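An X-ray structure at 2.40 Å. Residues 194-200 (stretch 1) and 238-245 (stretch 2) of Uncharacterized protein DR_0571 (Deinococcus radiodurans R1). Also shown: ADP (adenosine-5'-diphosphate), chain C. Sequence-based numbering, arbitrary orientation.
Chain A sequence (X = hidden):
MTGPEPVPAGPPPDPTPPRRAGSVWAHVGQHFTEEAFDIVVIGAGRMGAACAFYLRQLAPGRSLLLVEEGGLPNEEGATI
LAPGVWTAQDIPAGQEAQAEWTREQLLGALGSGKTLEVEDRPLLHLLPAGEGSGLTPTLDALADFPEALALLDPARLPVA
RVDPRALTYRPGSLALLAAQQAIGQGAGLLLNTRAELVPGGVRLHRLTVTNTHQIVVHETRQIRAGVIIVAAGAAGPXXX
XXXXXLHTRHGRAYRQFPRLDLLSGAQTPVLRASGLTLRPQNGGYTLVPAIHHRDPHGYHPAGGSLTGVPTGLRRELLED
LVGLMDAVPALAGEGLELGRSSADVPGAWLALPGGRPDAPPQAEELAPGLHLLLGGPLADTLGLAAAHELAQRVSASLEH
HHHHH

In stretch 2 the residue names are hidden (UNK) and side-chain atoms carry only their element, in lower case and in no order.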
# COMPACT_ATOMS: atom_id res chain seq x y z
N ARG A 194 -13.76 2.24 -3.09
CA ARG A 194 -14.62 1.59 -4.05
C ARG A 194 -14.60 2.43 -5.32
O ARG A 194 -14.84 3.63 -5.29
CB ARG A 194 -16.04 1.49 -3.50
CG ARG A 194 -17.04 0.81 -4.42
CD ARG A 194 -18.38 0.60 -3.72
NE ARG A 194 -19.01 1.85 -3.31
CZ ARG A 194 -19.54 2.74 -4.15
NH1 ARG A 194 -19.51 2.53 -5.45
NH2 ARG A 194 -20.11 3.85 -3.68
N ALA A 195 -14.27 1.78 -6.43
CA ALA A 195 -14.21 2.46 -7.70
C ALA A 195 -15.56 2.28 -8.41
O ALA A 195 -16.19 1.23 -8.33
CB ALA A 195 -13.07 1.90 -8.54
N GLU A 196 -15.98 3.34 -9.10
CA GLU A 196 -17.22 3.37 -9.86
C GLU A 196 -16.83 3.89 -11.25
O GLU A 196 -16.19 4.93 -11.36
CB GLU A 196 -18.19 4.34 -9.23
CG GLU A 196 -19.47 4.54 -10.00
CD GLU A 196 -20.21 5.79 -9.59
OE1 GLU A 196 -20.25 6.08 -8.37
OE2 GLU A 196 -20.77 6.48 -10.47
N LEU A 197 -17.21 3.16 -12.29
CA LEU A 197 -16.87 3.57 -13.65
C LEU A 197 -17.75 4.68 -14.20
O LEU A 197 -18.97 4.60 -14.18
CB LEU A 197 -16.92 2.36 -14.60
CG LEU A 197 -15.94 1.21 -14.37
CD1 LEU A 197 -16.24 0.12 -15.39
CD2 LEU A 197 -14.51 1.67 -14.52
N VAL A 198 -17.12 5.74 -14.69
CA VAL A 198 -17.85 6.84 -15.27
C VAL A 198 -17.28 7.10 -16.66
O VAL A 198 -16.15 6.74 -16.96
CB VAL A 198 -17.73 8.15 -14.41
CG1 VAL A 198 -18.38 7.95 -13.06
CG2 VAL A 198 -16.26 8.55 -14.25
N PRO A 199 -18.08 7.73 -17.53
CA PRO A 199 -17.58 8.00 -18.87
C PRO A 199 -16.28 8.78 -18.82
O PRO A 199 -16.25 9.92 -18.34
CB PRO A 199 -18.72 8.79 -19.50
CG PRO A 199 -19.35 9.49 -18.31
CD PRO A 199 -19.38 8.37 -17.31
N GLY A 200 -15.20 8.15 -19.28
CA GLY A 200 -13.90 8.80 -19.30
C GLY A 200 -12.92 8.46 -18.19
O GLY A 200 -11.70 8.40 -18.42
N UNK A 238 -20.89 -6.75 -13.09
CA UNK A 238 -21.86 -5.75 -12.63
C UNK A 238 -21.26 -4.35 -12.65
O UNK A 238 -21.92 -3.39 -13.05
c UNK A 238 -22.33 -6.09 -11.22
N UNK A 239 -20.01 -4.24 -12.22
CA UNK A 239 -19.33 -2.95 -12.20
C UNK A 239 -19.55 -2.19 -13.50
O UNK A 239 -20.04 -1.05 -13.49
c UNK A 239 -17.83 -3.14 -12.00
c UNK A 239 -17.47 -1.17 -10.51
c UNK A 239 -15.57 -2.08 -11.87
c UNK A 239 -17.07 -1.82 -11.84
N UNK A 240 -19.20 -2.82 -14.62
CA UNK A 240 -19.33 -2.22 -15.94
C UNK A 240 -20.78 -2.06 -16.39
O UNK A 240 -21.10 -1.18 -17.19
c UNK A 240 -19.25 -4.41 -17.13
c UNK A 240 -17.14 -3.18 -16.64
c UNK A 240 -18.60 -3.05 -17.00
N UNK A 241 -21.66 -2.90 -15.86
CA UNK A 241 -23.07 -2.84 -16.19
C UNK A 241 -23.72 -1.63 -15.55
O UNK A 241 -24.31 -0.80 -16.23
o UNK A 241 -26.77 -3.09 -17.29
o UNK A 241 -25.49 -4.76 -17.95
c UNK A 241 -25.89 -3.96 -17.08
c UNK A 241 -23.76 -4.12 -15.71
c UNK A 241 -25.28 -4.06 -15.69
N UNK A 242 -23.59 -1.50 -14.23
CA UNK A 242 -24.21 -0.39 -13.54
C UNK A 242 -23.49 0.93 -13.77
O UNK A 242 -24.05 2.00 -13.54
c UNK A 242 -24.30 -0.71 -12.04
n UNK A 242 -24.72 -1.49 -9.40
o UNK A 242 -24.95 -3.67 -9.91
c UNK A 242 -24.86 -2.49 -10.27
c UNK A 242 -24.90 -2.10 -11.75
N UNK A 243 -22.25 0.86 -14.25
CA UNK A 243 -21.48 2.06 -14.49
C UNK A 243 -21.50 2.59 -15.91
O UNK A 243 -21.53 3.80 -16.13
N UNK A 244 -21.49 1.68 -16.88
CA UNK A 244 -21.47 2.06 -18.30
C UNK A 244 -22.54 1.37 -19.16
O UNK A 244 -22.50 1.50 -20.39
c UNK A 244 -20.08 1.77 -18.88
c UNK A 244 -17.57 1.91 -18.59
c UNK A 244 -18.91 2.60 -18.33
c UNK A 244 -18.93 3.97 -18.96
N UNK A 245 -23.46 0.65 -18.55
CA UNK A 245 -24.50 -0.02 -19.33
C UNK A 245 -23.96 -1.08 -20.29
O UNK A 245 -24.62 -1.42 -21.27
PB ADP C . -9.74 -12.17 -8.69
O1B ADP C . -10.27 -12.22 -10.05
O2B ADP C . -8.15 -11.94 -8.70
O3B ADP C . -10.06 -13.55 -7.91
PA ADP C . -10.66 -11.20 -6.40
O1A ADP C . -12.09 -11.50 -6.23
O2A ADP C . -9.78 -12.42 -5.81
O3A ADP C . -10.32 -10.93 -7.95
O5' ADP C . -10.22 -9.78 -5.80
C5' ADP C . -10.40 -8.82 -6.79
C4' ADP C . -10.49 -7.44 -6.18
O4' ADP C . -11.29 -6.33 -6.66
C3' ADP C . -11.06 -7.89 -4.87
O3' ADP C . -10.00 -8.34 -4.01
C2' ADP C . -11.82 -6.68 -4.34
O2' ADP C . -11.31 -6.30 -3.05
C1' ADP C . -11.60 -5.60 -5.44
N9 ADP C . -12.77 -4.88 -5.82
C8 ADP C . -14.01 -5.47 -6.11
N7 ADP C . -14.89 -4.52 -6.39
C5 ADP C . -14.27 -3.32 -6.35
C6 ADP C . -14.63 -1.98 -6.66
N6 ADP C . -15.78 -1.70 -7.42
N1 ADP C . -13.72 -0.99 -6.46
C2 ADP C . -12.49 -1.25 -6.02
N3 ADP C . -12.09 -2.45 -5.77
C4 ADP C . -12.91 -3.55 -5.99
O HOH W 1 -19.33 1.37 -12.06

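Position 238 carries a single side-chain carbon, which is out of reach of stretch 1. One carbon and nothing beyond it means alanine, so this is Ala238, whose part here is played by its backbone: its O accepts the N of position 242 at 2.8 Å.

Position 239 has four side-chain carbons, forked at the second. Its CB points sideways to the strand, yet the end of the chain comes nearer: one terminal carbon lies 3.5 Å from Ala195 O, and the fork carbon sits 4.1 Å from Leu197 CG. Four carbons with a fork at the second make leucine. In Leu239, chi1 is t and chi2 is p, and CD1 also lies 3.6 Å from ADP N6, so the same methyl borders both the strand and the adenine.

At position 240 one carbon carries two others, three in all. Although its CB points away from the strand, one of the two outer carbons still packs 3.6 Å from Leu197 CD1. The fork at CB marks valine: this is Val240, and the packing carbon is CG1.

Position 241 shows three carbons, the third bearing two oxygens. Its CA-to-CB bond points away, and its CB, the nearest side-chain atom, is 8.6 Å from Leu197 CD1. The carboxylate at the end of a three-carbon chain identifies Glu241; its OE1 is hydrogen-bonded close by, outside the two stretches.

Position 242 also has three carbons, but the third carries one oxygen and one nitrogen. It is exposed and touches nothing on stretch 1. The terminal amide gives Gln242.

Position 243 has no side-chain atoms at all, and its CA is 4.9 Å from the CA of Leu197. An ideal CB here would point toward the strand and clash with Leu197 O at 3.0 Å. The bare backbone is glycine, and Gly243 lets the strand come this close.

Position 244 has four carbons, forked at the second. Its CB starts sideways, but the end comes nearer: one terminal carbon is 3.9 Å from Leu197 CD1 and the other 4.1 Å from Pro199 N. This is again leucine, Leu244, and the two carbons are CD1 and CD2.

Position 245 lacks side-chain atoms and touches nothing on stretch 1. It is Gly245, the first residue after the helix to leave helical angles; its phi of 63° favours glycine by itself.

The contact is built around one strand residue. Leu197 points toward the helix, and its side chain packs against Leu239, Val240 and Leu244, while the axes cross at 50° with a closest approach of 7.1 Å. No direct hydrogen bond joins the stretches; Leu197 O and Gly243 O, 3.3 Å apart, are both acceptors. A water supplies the polar link, accepting from Leu197 N at 2.8 Å and donating to Leu239 O at 2.9 Å. The strand also reads the ligand: Ala195 N donates to ADP N1 at 2.8 Å, and ADP N6 donates to Ala195 O at 3.1 Å. The rule is economical: one inward leucine, three aliphatic partners from the helix, and a glycine where the backbones meet.

Stretch 2, residues 238-245: ALVEQGLG
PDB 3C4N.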